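Local coordinates for secreted effector protein SopD (Salmonella typhimurium, PDB 5CPC), which alters host cell physiology as a secreted effector, acting with SopB in membrane fission and macropinosome formation during invasion and contributing to replication in macrophages, at residues V55-I60 with M158-E163; I232-V237 with K294-H299; I250-H255 with P265-F270. All coordinates share one frame; numbering follows the deposited sequence.

Interaction 1 (V55-I60 with M158-E163)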
ATOM      1  N   VAL A  55      -7.360 -15.537  21.289  1.00 41.55           N
ATOM      2  CA  VAL A  55      -6.751 -16.715  21.824  1.00 40.90           C
ATOM      3  C   VAL A  55      -6.631 -17.795  20.735  1.00 39.87           C
ATOM      4  O   VAL A  55      -5.593 -18.436  20.610  1.00 38.21           O
ATOM      5  CB  VAL A  55      -7.523 -17.290  23.070  1.00 39.67           C
ATOM      6  CG1 VAL A  55      -6.790 -18.513  23.554  1.00 38.00           C
ATOM      7  CG2 VAL A  55      -7.556 -16.249  24.239  1.00 42.63           C
ATOM      8  N   LEU A  56      -7.720 -18.044  20.020  1.00 40.18           N
ATOM      9  CA  LEU A  56      -7.693 -19.039  18.925  1.00 41.87           C
ATOM     10  C   LEU A  56      -6.585 -18.721  17.914  1.00 43.84           C
ATOM     11  O   LEU A  56      -5.809 -19.606  17.520  1.00 43.62           O
ATOM     12  CB  LEU A  56      -9.028 -19.091  18.228  1.00 40.79           C
ATOM     13  CG  LEU A  56      -9.183 -20.094  17.102  1.00 42.24           C
ATOM     14  CD1 LEU A  56      -9.213 -21.572  17.644  1.00 40.53           C
ATOM     15  CD2 LEU A  56     -10.434 -19.741  16.274  1.00 41.11           C
ATOM     16  N   HIS A  57      -6.495 -17.440  17.546  1.00 45.98           N
ATOM     17  CA  HIS A  57      -5.387 -16.954  16.719  1.00 48.75           C
ATOM     18  C   HIS A  57      -4.038 -17.333  17.296  1.00 48.90           C
ATOM     19  O   HIS A  57      -3.209 -17.886  16.592  1.00 50.23           O
ATOM     20  CB  HIS A  57      -5.427 -15.437  16.515  1.00 48.85           C
ATOM     21  CG  HIS A  57      -4.166 -14.916  15.920  1.00 54.31           C
ATOM     22  ND1 HIS A  57      -3.256 -14.162  16.635  1.00 57.52           N
ATOM     23  CD2 HIS A  57      -3.636 -15.087  14.679  1.00 57.30           C
ATOM     24  CE1 HIS A  57      -2.220 -13.888  15.860  1.00 56.95           C
ATOM     25  NE2 HIS A  57      -2.424 -14.445  14.675  1.00 60.04           N
ATOM     26  N   SER A  58      -3.793 -17.084  18.581  1.00 48.17           N
ATOM     27  CA  SER A  58      -2.503 -17.532  19.122  1.00 48.59           C
ATOM     28  C   SER A  58      -2.304 -19.080  19.237  1.00 48.51           C
ATOM     29  O   SER A  58      -1.164 -19.571  19.241  1.00 47.99           O
ATOM     30  CB  SER A  58      -2.111 -16.740  20.377  1.00 49.60           C
ATOM     31  OG  SER A  58      -2.833 -17.201  21.479  1.00 55.13           O
ATOM     32  N   ILE A  59      -3.374 -19.869  19.274  1.00 47.27           N
ATOM     33  CA  ILE A  59      -3.171 -21.300  19.231  1.00 48.19           C
ATOM     34  C   ILE A  59      -2.718 -21.764  17.836  1.00 51.38           C
ATOM     35  O   ILE A  59      -1.803 -22.620  17.721  1.00 52.06           O
ATOM     36  CB  ILE A  59      -4.442 -22.103  19.658  1.00 47.96           C
ATOM     37  CG1 ILE A  59      -4.645 -21.980  21.175  1.00 46.82           C
ATOM     38  CG2 ILE A  59      -4.346 -23.538  19.211  1.00 42.97           C
ATOM     39  CD1 ILE A  59      -6.123 -22.145  21.580  1.00 46.47           C
ATOM     40  N   ILE A  60      -3.366 -21.249  16.801  1.00 52.68           N
ATOM     41  CA  ILE A  60      -3.198 -21.824  15.448  1.00 57.93           C
ATOM     42  C   ILE A  60      -2.090 -21.177  14.589  1.00 60.40           C
ATOM     43  O   ILE A  60      -1.510 -21.869  13.750  1.00 61.80           O
ATOM     44  CB  ILE A  60      -4.506 -21.813  14.590  1.00 57.78           C
ATOM     45  CG1 ILE A  60      -4.983 -20.384  14.360  1.00 58.75           C
ATOM     46  CG2 ILE A  60      -5.577 -22.655  15.205  1.00 58.37           C
ATOM     47  CD1 ILE A  60      -6.211 -20.292  13.481  1.00 63.00           C
ATOM     48  N   MET A 158      -4.255 -11.307   6.941  1.00 46.50           N
ATOM     49  CA  MET A 158      -3.420 -12.425   7.156  1.00 46.88           C
ATOM     50  C   MET A 158      -3.715 -13.085   8.522  1.00 47.77           C
ATOM     51  O   MET A 158      -3.357 -14.245   8.706  1.00 48.18           O
ATOM     52  CB  MET A 158      -1.975 -12.015   7.092  1.00 48.50           C
ATOM     53  CG  MET A 158      -1.401 -11.819   5.683  1.00 50.53           C
ATOM     54  SD  MET A 158       0.350 -11.413   5.920  1.00 62.60           S
ATOM     55  CE  MET A 158       1.021 -12.214   4.525  1.00 58.55           C
ATOM     56  N   THR A 159      -4.385 -12.354   9.424  1.00 45.94           N
ATOM     57  CA  THR A 159      -4.624 -12.757  10.809  1.00 47.45           C
ATOM     58  C   THR A 159      -5.971 -13.467  10.905  1.00 47.55           C
ATOM     59  O   THR A 159      -6.085 -14.555  11.478  1.00 47.75           O
ATOM     60  CB  THR A 159      -4.589 -11.506  11.738  1.00 46.86           C
ATOM     61  OG1 THR A 159      -3.236 -11.041  11.831  1.00 48.87           O
ATOM     62  CG2 THR A 159      -5.121 -11.790  13.148  1.00 49.04           C
ATOM     63  N   TRP A 160      -7.003 -12.834  10.383  1.00 46.35           N
ATOM     64  CA  TRP A 160      -8.315 -13.408  10.450  1.00 47.40           C
ATOM     65  C   TRP A 160      -8.686 -14.230   9.207  1.00 48.71           C
ATOM     66  O   TRP A 160      -9.701 -14.955   9.260  1.00 48.19           O
ATOM     67  CB  TRP A 160      -9.387 -12.342  10.739  1.00 47.39           C
ATOM     68  CG  TRP A 160      -9.133 -11.594  12.003  1.00 49.28           C
ATOM     69  CD1 TRP A 160      -9.180 -10.228  12.178  1.00 47.68           C
ATOM     70  CD2 TRP A 160      -8.758 -12.154  13.280  1.00 50.98           C
ATOM     71  NE1 TRP A 160      -8.868  -9.911  13.483  1.00 46.24           N
ATOM     72  CE2 TRP A 160      -8.595 -11.055  14.183  1.00 51.89           C
ATOM     73  CE3 TRP A 160      -8.550 -13.468  13.755  1.00 51.49           C
ATOM     74  CZ2 TRP A 160      -8.255 -11.236  15.540  1.00 52.51           C
ATOM     75  CZ3 TRP A 160      -8.196 -13.660  15.107  1.00 52.84           C
ATOM     76  CH2 TRP A 160      -8.042 -12.540  15.985  1.00 52.49           C
ATOM     77  N   HIS A 161      -7.903 -14.143   8.114  1.00 47.74           N
ATOM     78  CA  HIS A 161      -8.265 -14.883   6.882  1.00 49.13           C
ATOM     79  C   HIS A 161      -7.100 -15.507   6.213  1.00 49.15           C
ATOM     80  O   HIS A 161      -6.823 -15.157   5.061  1.00 49.94           O
ATOM     81  CB  HIS A 161      -8.954 -13.983   5.863  1.00 48.20           C
ATOM     82  CG  HIS A 161     -10.193 -13.389   6.400  1.00 49.47           C
ATOM     83  ND1 HIS A 161     -11.350 -14.123   6.541  1.00 51.58           N
ATOM     84  CD2 HIS A 161     -10.436 -12.173   6.946  1.00 47.98           C
ATOM     85  CE1 HIS A 161     -12.274 -13.364   7.112  1.00 54.00           C
ATOM     86  NE2 HIS A 161     -11.749 -12.172   7.351  1.00 53.53           N
ATOM     87  N   PRO A 162      -6.422 -16.411   6.926  1.00 48.71           N
ATOM     88  CA  PRO A 162      -5.256 -17.100   6.469  1.00 50.56           C
ATOM     89  C   PRO A 162      -5.568 -17.971   5.221  1.00 53.55           C
ATOM     90  O   PRO A 162      -4.651 -18.313   4.468  1.00 54.39           O
ATOM     91  CB  PRO A 162      -4.893 -17.977   7.682  1.00 51.39           C
ATOM     92  CG  PRO A 162      -6.201 -18.209   8.417  1.00 49.64           C
ATOM     93  CD  PRO A 162      -6.859 -16.871   8.268  1.00 48.86           C
ATOM     94  N   GLU A 163      -6.852 -18.312   5.017  1.00 54.95           N
ATOM     95  CA  GLU A 163      -7.280 -19.096   3.860  1.00 57.52           C
ATOM     96  C   GLU A 163      -6.879 -18.300   2.626  1.00 58.05           C
ATOM     97  O   GLU A 163      -6.458 -18.899   1.629  1.00 60.26           O
ATOM     98  CB  GLU A 163      -8.799 -19.395   3.895  1.00 57.77           C
ATOM     99  CG  GLU A 163      -9.811 -18.169   3.835  1.00 56.50           C
ATOM    100  CD  GLU A 163     -10.104 -17.514   5.242  1.00 59.42           C
ATOM    101  OE1 GLU A 163     -11.077 -16.703   5.342  1.00 57.65           O
ATOM    102  OE2 GLU A 163      -9.384 -17.797   6.252  1.00 54.71           O
TER
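His57 meets the end of helix 141-160 with two parts of its side chain, CB against CZ3 and CH2 of the Trp160 six-membered ring and the imidazole against a threonine methyl. Its CB lies 3.6 Å from Trp160 CZ3, with CH2 of the same ring only slightly farther off. Thr159 CG2 sits over one face of the imidazole, displaced toward the rim, 3.9 Å from His57 CD2; measured to the ring centroid it is 19° off the normal, a CH-pi contact. The same methyl also rests over the centre of one face of the Trp160 indole, so it fills the angle between two rings whose planes stand 72° apart. With CG anti to the backbone N (chi1 168°), the imidazole of His57 extends from helix 49-60 to this methyl. Trp160 starts out pointing away from that helix, but CZ3 and CH2 of its six-membered ring come back to it.

Farther out, the indole packs on Leu53 and Glu54 of helix 49-60 and on Arg86 of helix 76-90, while its NE1 is hydrogen-bonded to Tyr82 OH. Thr159 OG1 bonds back to Gly155 O within its own helix, which turns the hydroxyl away from the imidazole and presents the methyl. Between these two segments the attraction is therefore dispersion and CH-pi contact, and the polar groups of Thr159 and Trp160 are satisfied elsewhere.

Interaction 2 (I232-V237 with K294-H299)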
ATOM      1  N   ILE A 232       1.193   7.731 -11.038  1.00 39.94           N
ATOM      2  CA  ILE A 232       1.204   9.180 -10.901  1.00 39.53           C
ATOM      3  C   ILE A 232      -0.037   9.715 -10.176  1.00 39.40           C
ATOM      4  O   ILE A 232      -1.172   9.385 -10.530  1.00 39.76           O
ATOM      5  CB  ILE A 232       1.332   9.889 -12.324  1.00 39.82           C
ATOM      6  CG1 ILE A 232       2.776   9.772 -12.775  1.00 43.54           C
ATOM      7  CG2 ILE A 232       1.179  11.382 -12.268  1.00 39.75           C
ATOM      8  CD1 ILE A 232       2.947   8.594 -13.489  1.00 45.84           C
ATOM      9  N   GLY A 233       0.195  10.611  -9.229  1.00 38.12           N
ATOM     10  CA  GLY A 233      -0.859  11.382  -8.641  1.00 39.30           C
ATOM     11  C   GLY A 233      -0.884  12.838  -9.083  1.00 39.56           C
ATOM     12  O   GLY A 233       0.058  13.319  -9.691  1.00 38.71           O
ATOM     13  N   TYR A 234      -1.985  13.531  -8.774  1.00 39.84           N
ATOM     14  CA  TYR A 234      -2.180  14.901  -9.161  1.00 42.43           C
ATOM     15  C   TYR A 234      -3.257  15.571  -8.309  1.00 44.57           C
ATOM     16  O   TYR A 234      -4.253  14.924  -7.955  1.00 44.16           O
ATOM     17  CB  TYR A 234      -2.649  15.003 -10.661  1.00 40.65           C
ATOM     18  CG  TYR A 234      -3.412  13.801 -11.225  1.00 39.31           C
ATOM     19  CD1 TYR A 234      -4.805  13.715 -11.107  1.00 40.03           C
ATOM     20  CD2 TYR A 234      -2.756  12.797 -11.929  1.00 36.49           C
ATOM     21  CE1 TYR A 234      -5.495  12.644 -11.655  1.00 37.60           C
ATOM     22  CE2 TYR A 234      -3.438  11.722 -12.498  1.00 33.95           C
ATOM     23  CZ  TYR A 234      -4.801  11.668 -12.366  1.00 36.92           C
ATOM     24  OH  TYR A 234      -5.528  10.640 -12.905  1.00 35.77           O
ATOM     25  N   GLN A 235      -3.059  16.859  -8.037  1.00 47.29           N
ATOM     26  CA  GLN A 235      -4.066  17.726  -7.423  1.00 51.47           C
ATOM     27  C   GLN A 235      -3.876  19.130  -7.938  1.00 52.33           C
ATOM     28  O   GLN A 235      -2.772  19.535  -8.231  1.00 51.42           O
ATOM     29  CB  GLN A 235      -4.013  17.742  -5.871  1.00 52.58           C
ATOM     30  CG  GLN A 235      -2.635  17.634  -5.215  1.00 58.21           C
ATOM     31  CD  GLN A 235      -2.596  18.210  -3.750  1.00 66.96           C
ATOM     32  OE1 GLN A 235      -3.644  18.387  -3.086  1.00 66.78           O
ATOM     33  NE2 GLN A 235      -1.379  18.550  -3.283  1.00 66.74           N
ATOM     34  N   GLU A 236      -4.979  19.863  -8.019  1.00 54.09           N
ATOM     35  CA  GLU A 236      -4.998  21.201  -8.446  1.00 56.71           C
ATOM     36  C   GLU A 236      -4.990  22.010  -7.143  1.00 59.38           C
ATOM     37  O   GLU A 236      -5.708  21.695  -6.177  1.00 59.07           O
ATOM     38  CB  GLU A 236      -6.240  21.442  -9.327  1.00 57.65           C
ATOM     39  CG  GLU A 236      -6.420  20.375 -10.466  1.00 58.96           C
ATOM     40  CD  GLU A 236      -7.582  20.683 -11.456  1.00 65.82           C
ATOM     41  OE1 GLU A 236      -7.847  19.883 -12.396  1.00 64.13           O
ATOM     42  OE2 GLU A 236      -8.249  21.722 -11.291  1.00 67.00           O
ATOM     43  N   VAL A 237      -4.105  23.001  -7.093  1.00 60.82           N
ATOM     44  CA  VAL A 237      -3.859  23.787  -5.884  1.00 63.52           C
ATOM     45  C   VAL A 237      -3.555  25.199  -6.356  1.00 64.88           C
ATOM     46  O   VAL A 237      -2.651  25.414  -7.169  1.00 64.38           O
ATOM     47  CB  VAL A 237      -2.742  23.132  -4.980  1.00 63.44           C
ATOM     48  CG1 VAL A 237      -1.592  22.548  -5.836  1.00 64.65           C
ATOM     49  CG2 VAL A 237      -2.243  24.076  -3.874  1.00 65.29           C
ATOM     50  N   LYS A 294       0.304  18.227 -20.101  1.00 41.46           N
ATOM     51  CA  LYS A 294      -0.286  18.235 -21.449  1.00 41.87           C
ATOM     52  C   LYS A 294      -1.250  17.085 -21.545  1.00 40.17           C
ATOM     53  O   LYS A 294      -2.361  17.256 -22.018  1.00 41.77           O
ATOM     54  CB  LYS A 294       0.814  18.154 -22.533  1.00 43.53           C
ATOM     55  CG  LYS A 294       0.371  17.754 -23.989  1.00 49.47           C
ATOM     56  CD  LYS A 294       1.630  17.613 -25.044  1.00 53.75           C
ATOM     57  CE  LYS A 294       2.492  18.883 -25.194  1.00 60.34           C
ATOM     58  NZ  LYS A 294       3.801  18.933 -24.351  1.00 64.27           N
ATOM     59  N   LEU A 295      -0.838  15.907 -21.100  1.00 39.09           N
ATOM     60  CA  LEU A 295      -1.695  14.723 -21.121  1.00 39.45           C
ATOM     61  C   LEU A 295      -2.952  14.903 -20.226  1.00 39.71           C
ATOM     62  O   LEU A 295      -4.091  14.560 -20.599  1.00 40.32           O
ATOM     63  CB  LEU A 295      -0.879  13.531 -20.647  1.00 40.50           C
ATOM     64  CG  LEU A 295       0.258  13.075 -21.567  1.00 40.53           C
ATOM     65  CD1 LEU A 295       1.084  11.943 -20.923  1.00 41.39           C
ATOM     66  CD2 LEU A 295      -0.421  12.603 -22.847  1.00 41.31           C
ATOM     67  N   TYR A 296      -2.756  15.495 -19.051  1.00 40.02           N
ATOM     68  CA  TYR A 296      -3.857  15.628 -18.077  1.00 39.94           C
ATOM     69  C   TYR A 296      -4.893  16.556 -18.672  1.00 41.30           C
ATOM     70  O   TYR A 296      -6.075  16.233 -18.650  1.00 43.29           O
ATOM     71  CB  TYR A 296      -3.268  16.184 -16.802  1.00 41.28           C
ATOM     72  CG  TYR A 296      -4.209  16.661 -15.696  1.00 44.40           C
ATOM     73  CD1 TYR A 296      -4.631  15.787 -14.726  1.00 42.46           C
ATOM     74  CD2 TYR A 296      -4.531  18.017 -15.555  1.00 46.01           C
ATOM     75  CE1 TYR A 296      -5.443  16.216 -13.648  1.00 47.23           C
ATOM     76  CE2 TYR A 296      -5.341  18.467 -14.457  1.00 48.62           C
ATOM     77  CZ  TYR A 296      -5.795  17.539 -13.532  1.00 47.76           C
ATOM     78  OH  TYR A 296      -6.573  17.918 -12.479  1.00 50.21           O
ATOM     79  N   LEU A 297      -4.438  17.672 -19.295  1.00 42.26           N
ATOM     80  CA  LEU A 297      -5.332  18.692 -19.858  1.00 42.71           C
ATOM     81  C   LEU A 297      -6.078  18.164 -21.072  1.00 42.94           C
ATOM     82  O   LEU A 297      -7.166  18.654 -21.386  1.00 44.88           O
ATOM     83  CB  LEU A 297      -4.561  19.961 -20.253  1.00 43.32           C
ATOM     84  CG  LEU A 297      -4.145  20.835 -19.057  1.00 45.38           C
ATOM     85  CD1 LEU A 297      -3.512  22.145 -19.537  1.00 46.01           C
ATOM     86  CD2 LEU A 297      -5.298  21.124 -18.059  1.00 44.32           C
ATOM     87  N   THR A 298      -5.514  17.147 -21.720  1.00 41.26           N
ATOM     88  CA  THR A 298      -6.111  16.557 -22.921  1.00 41.65           C
ATOM     89  C   THR A 298      -6.788  15.228 -22.698  1.00 42.13           C
ATOM     90  O   THR A 298      -7.269  14.583 -23.662  1.00 43.50           O
ATOM     91  CB  THR A 298      -5.039  16.397 -24.071  1.00 40.63           C
ATOM     92  OG1 THR A 298      -3.829  15.766 -23.569  1.00 39.06           O
ATOM     93  CG2 THR A 298      -4.681  17.799 -24.586  1.00 41.99           C
ATOM     94  N   HIS A 299      -6.837  14.811 -21.440  1.00 41.50           N
ATOM     95  CA  HIS A 299      -7.634  13.698 -21.056  1.00 42.40           C
ATOM     96  C   HIS A 299      -8.577  14.014 -19.863  1.00 45.00           C
ATOM     97  O   HIS A 299      -8.652  13.242 -18.855  1.00 43.89           O
ATOM     98  CB  HIS A 299      -6.716  12.509 -20.746  1.00 42.08           C
ATOM     99  CG  HIS A 299      -6.065  11.950 -21.958  1.00 40.93           C
ATOM    100  ND1 HIS A 299      -4.925  12.494 -22.502  1.00 41.68           N
ATOM    101  CD2 HIS A 299      -6.400  10.904 -22.743  1.00 40.93           C
ATOM    102  CE1 HIS A 299      -4.600  11.821 -23.592  1.00 39.67           C
ATOM    103  NE2 HIS A 299      -5.465  10.839 -23.746  1.00 40.70           N
TER
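Tyr296 reaches from helix 285-298 to the strand 232-237 and touches two side chains there, Tyr234 with its ring edge and Glu236 with its hydroxyl. The tight part is aromatic and buried: Tyr296 CE1 comes within 3.6 Å of Tyr234 CD1, and CD1 of Tyr296 lies above the Tyr234 face, offset toward the rim. The pair is edge-to-face, with planes at 62° and centroids 5.3 Å apart. Tyr296 CG lies opposite its N and beside its carbonyl carbon (chi1 169°), sending the ring off the helix toward the strand. The hydroxyl of Tyr234 is held separately, by Leu303 N and Glu194 OE1.

Strand 232-237 pairs antiparallel with 240-245 as a beta-hairpin, and the helix packs against one side of it: Val241 of the second strand touches both Tyr296 and Glu236, while Phe243 touches Tyr234.

Toward solvent the contact thins to a single polar link. Glu236 is exposed, and its extended chain carries OE1 to the edge of the Tyr296 ring, near the ring plane, with carboxylate and ring planes 74° apart. Tyr296 OH is placed as donor to this oxygen, but the modelled 2.3 Å between Tyr296 OH and Glu236 OE1 is very short, so the details of the bond are doubtful. Arg301 NH1 forms a salt bridge with the same OE1, which would probably stabilise the carboxylate's negative charge at this outer end.

Interaction 3 (I250-H255 with P265-F270); sequences ISYLLH and PTNSGF
The phenol oxygen of Tyr252 lies over one face of the Asn267 side-chain amide, nearly above CG, with ring and amide planes 79° apart and the two side chains crossing at about a right angle. CG and ND2 of Asn267 each lie 3.0 Å from Tyr252 OH, and CB is 3.4 Å from the same oxygen. Farther down the ring, the backbone O of Asn267 stands oblique to it, 4.0 Å from CE1 of Tyr252. Because Tyr252 OH sits above the amide face rather than along an N-H of ND2, their close approach is not a hydrogen bond, and each is bonded elsewhere: Tyr252 OH to Leu128 O, Asn267 ND2 to Ser258 O and Asn129 O. Two backbone carbonyls thus hold the amide nitrogen, and probably help to fix its plane across the end of the phenol. A trans chi1 of 160° takes the Tyr252 hydroxyl from helix 248-256 to Asn267.

The contact joins two helices consecutive in the chain, 248-256 and 264-283, in the buried interior. Leu271 and Leu274 of the longer helix also pack on Tyr252, Ile130 touches it from the loop after helix 124-127, and Leu253 next to it packs on helix 141-160.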
ATOM      1  N   ILE A 250       5.054   2.293  -0.972  1.00 50.48           N
ATOM      2  CA  ILE A 250       3.616   2.143  -1.010  1.00 50.07           C
ATOM      3  C   ILE A 250       3.263   1.324  -2.232  1.00 51.24           C
ATOM      4  O   ILE A 250       2.569   0.297  -2.128  1.00 50.48           O
ATOM      5  CB  ILE A 250       2.903   3.481  -0.871  1.00 50.76           C
ATOM      6  CG1 ILE A 250       2.990   3.963   0.594  1.00 48.12           C
ATOM      7  CG2 ILE A 250       1.412   3.347  -1.312  1.00 49.64           C
ATOM      8  CD1 ILE A 250       2.633   5.421   0.799  1.00 49.46           C
ATOM      9  N   SER A 251       3.785   1.683  -3.398  1.00 51.58           N
ATOM     10  CA  SER A 251       3.543   0.775  -4.520  1.00 52.06           C
ATOM     11  C   SER A 251       4.072  -0.674  -4.319  1.00 52.19           C
ATOM     12  O   SER A 251       3.445  -1.659  -4.777  1.00 52.59           O
ATOM     13  CB  SER A 251       3.878   1.444  -5.882  1.00 53.72           C
ATOM     14  OG  SER A 251       5.216   1.530  -6.159  1.00 60.49           O
ATOM     15  N   TYR A 252       5.201  -0.836  -3.619  1.00 50.56           N
ATOM     16  CA  TYR A 252       5.743  -2.157  -3.375  1.00 49.98           C
ATOM     17  C   TYR A 252       4.781  -2.944  -2.519  1.00 50.11           C
ATOM     18  O   TYR A 252       4.471  -4.110  -2.819  1.00 49.42           O
ATOM     19  CB  TYR A 252       7.099  -2.089  -2.618  1.00 50.59           C
ATOM     20  CG  TYR A 252       7.462  -3.382  -1.921  1.00 50.72           C
ATOM     21  CD1 TYR A 252       7.916  -4.485  -2.656  1.00 49.82           C
ATOM     22  CD2 TYR A 252       7.282  -3.541  -0.538  1.00 50.90           C
ATOM     23  CE1 TYR A 252       8.207  -5.698  -2.043  1.00 53.64           C
ATOM     24  CE2 TYR A 252       7.574  -4.775   0.091  1.00 53.33           C
ATOM     25  CZ  TYR A 252       8.036  -5.846  -0.691  1.00 52.18           C
ATOM     26  OH  TYR A 252       8.347  -7.055  -0.118  1.00 56.64           O
ATOM     27  N   LEU A 253       4.360  -2.320  -1.424  1.00 48.81           N
ATOM     28  CA  LEU A 253       3.513  -3.014  -0.485  1.00 50.99           C
ATOM     29  C   LEU A 253       2.134  -3.351  -1.062  1.00 51.08           C
ATOM     30  O   LEU A 253       1.587  -4.449  -0.754  1.00 51.38           O
ATOM     31  CB  LEU A 253       3.432  -2.266   0.848  1.00 50.76           C
ATOM     32  CG  LEU A 253       2.875  -2.905   2.099  1.00 53.66           C
ATOM     33  CD1 LEU A 253       3.789  -3.991   2.692  1.00 57.75           C
ATOM     34  CD2 LEU A 253       2.663  -1.809   3.075  1.00 54.61           C
ATOM     35  N   LEU A 254       1.578  -2.460  -1.900  1.00 49.36           N
ATOM     36  CA  LEU A 254       0.329  -2.773  -2.628  1.00 48.79           C
ATOM     37  C   LEU A 254       0.457  -3.864  -3.637  1.00 49.58           C
ATOM     38  O   LEU A 254      -0.388  -4.729  -3.675  1.00 51.40           O
ATOM     39  CB  LEU A 254      -0.262  -1.559  -3.333  1.00 46.73           C
ATOM     40  CG  LEU A 254      -0.796  -0.514  -2.363  1.00 46.76           C
ATOM     41  CD1 LEU A 254      -1.022   0.829  -3.107  1.00 41.09           C
ATOM     42  CD2 LEU A 254      -2.116  -1.062  -1.681  1.00 44.77           C
ATOM     43  N   HIS A 255       1.488  -3.844  -4.485  1.00 50.83           N
ATOM     44  CA  HIS A 255       1.469  -4.680  -5.713  1.00 52.09           C
ATOM     45  C   HIS A 255       2.562  -5.691  -5.857  1.00 52.91           C
ATOM     46  O   HIS A 255       2.460  -6.582  -6.682  1.00 54.12           O
ATOM     47  CB  HIS A 255       1.452  -3.799  -7.008  1.00 51.89           C
ATOM     48  CG  HIS A 255       0.354  -2.783  -7.029  1.00 49.94           C
ATOM     49  ND1 HIS A 255      -0.964  -3.115  -7.259  1.00 50.62           N
ATOM     50  CD2 HIS A 255       0.377  -1.436  -6.866  1.00 50.27           C
ATOM     51  CE1 HIS A 255      -1.709  -2.019  -7.206  1.00 49.08           C
ATOM     52  NE2 HIS A 255      -0.920  -0.988  -6.963  1.00 46.54           N
ATOM     53  N   PRO A 265      15.221 -11.655  -1.515  1.00 83.83           N
ATOM     54  CA  PRO A 265      16.016 -10.937  -2.544  1.00 83.32           C
ATOM     55  C   PRO A 265      15.223 -10.527  -3.791  1.00 81.26           C
ATOM     56  O   PRO A 265      15.699  -9.711  -4.598  1.00 80.56           O
ATOM     57  CB  PRO A 265      17.053 -11.981  -2.949  1.00 86.04           C
ATOM     58  CG  PRO A 265      16.284 -13.309  -2.807  1.00 86.74           C
ATOM     59  CD  PRO A 265      15.513 -13.110  -1.528  1.00 85.31           C
ATOM     60  N   THR A 266      14.043 -11.127  -3.931  1.00 78.97           N
ATOM     61  CA  THR A 266      13.162 -10.937  -5.065  1.00 76.82           C
ATOM     62  C   THR A 266      12.280  -9.721  -4.815  1.00 74.55           C
ATOM     63  O   THR A 266      12.110  -8.844  -5.708  1.00 74.07           O
ATOM     64  CB  THR A 266      12.373 -12.247  -5.333  1.00 77.57           C
ATOM     65  OG1 THR A 266      13.031 -12.969  -6.393  1.00 78.07           O
ATOM     66  CG2 THR A 266      10.890 -11.994  -5.699  1.00 75.67           C
ATOM     67  N   ASN A 267      11.731  -9.677  -3.597  1.00 72.39           N
ATOM     68  CA  ASN A 267      11.151  -8.485  -3.014  1.00 69.77           C
ATOM     69  C   ASN A 267      12.097  -7.257  -3.204  1.00 69.05           C
ATOM     70  O   ASN A 267      11.723  -6.232  -3.813  1.00 67.74           O
ATOM     71  CB  ASN A 267      10.870  -8.758  -1.530  1.00 70.10           C
ATOM     72  CG  ASN A 267       9.555  -9.568  -1.267  1.00 70.77           C
ATOM     73  OD1 ASN A 267       8.779  -9.889  -2.171  1.00 72.93           O
ATOM     74  ND2 ASN A 267       9.309  -9.857   0.006  1.00 69.73           N
ATOM     75  N   SER A 268      13.329  -7.385  -2.721  1.00 68.98           N
ATOM     76  CA  SER A 268      14.377  -6.358  -2.879  1.00 68.66           C
ATOM     77  C   SER A 268      14.641  -5.843  -4.308  1.00 68.36           C
ATOM     78  O   SER A 268      14.780  -4.632  -4.509  1.00 67.07           O
ATOM     79  CB  SER A 268      15.672  -6.852  -2.247  1.00 70.92           C
ATOM     80  OG  SER A 268      15.417  -7.284  -0.919  1.00 70.17           O
ATOM     81  N   GLY A 269      14.667  -6.767  -5.280  1.00 68.21           N
ATOM     82  CA  GLY A 269      14.734  -6.449  -6.694  1.00 67.07           C
ATOM     83  C   GLY A 269      13.571  -5.564  -7.153  1.00 65.69           C
ATOM     84  O   GLY A 269      13.786  -4.571  -7.841  1.00 65.51           O
ATOM     85  N   PHE A 270      12.347  -5.919  -6.764  1.00 63.85           N
ATOM     86  CA  PHE A 270      11.184  -5.161  -7.101  1.00 61.75           C
ATOM     87  C   PHE A 270      11.310  -3.745  -6.482  1.00 60.29           C
ATOM     88  O   PHE A 270      10.883  -2.761  -7.075  1.00 58.84           O
ATOM     89  CB  PHE A 270       9.936  -5.850  -6.542  1.00 62.02           C
ATOM     90  CG  PHE A 270       9.362  -6.919  -7.437  1.00 64.73           C
ATOM     91  CD1 PHE A 270       9.013  -8.184  -6.908  1.00 65.33           C
ATOM     92  CD2 PHE A 270       9.146  -6.671  -8.812  1.00 66.78           C
ATOM     93  CE1 PHE A 270       8.455  -9.209  -7.740  1.00 65.21           C
ATOM     94  CE2 PHE A 270       8.587  -7.674  -9.663  1.00 66.51           C
ATOM     95  CZ  PHE A 270       8.238  -8.952  -9.110  1.00 67.60           C
TER

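From the N terminus, interaction 1 closes first: it brings helix 49-60 to the end of helix 141-160 across 97 intervening residues, which include the three-stranded antiparallel sheet. Interaction 2 opens at strand 232-237 and closes 56 residues later, at helix 285-298. Within that second loop, interaction 3 closes a short one of nine residues between helices 248-256 and 264-283, so interactions 2 and 3 nest and none cross. Interactions 1 and 2 lie on opposite sides of the chain's centre, their centres about 43 Å apart. Interaction 3 is nearer the middle, with its centre about 25 Å from that of interaction 1 and about 26 Å from that of interaction 2.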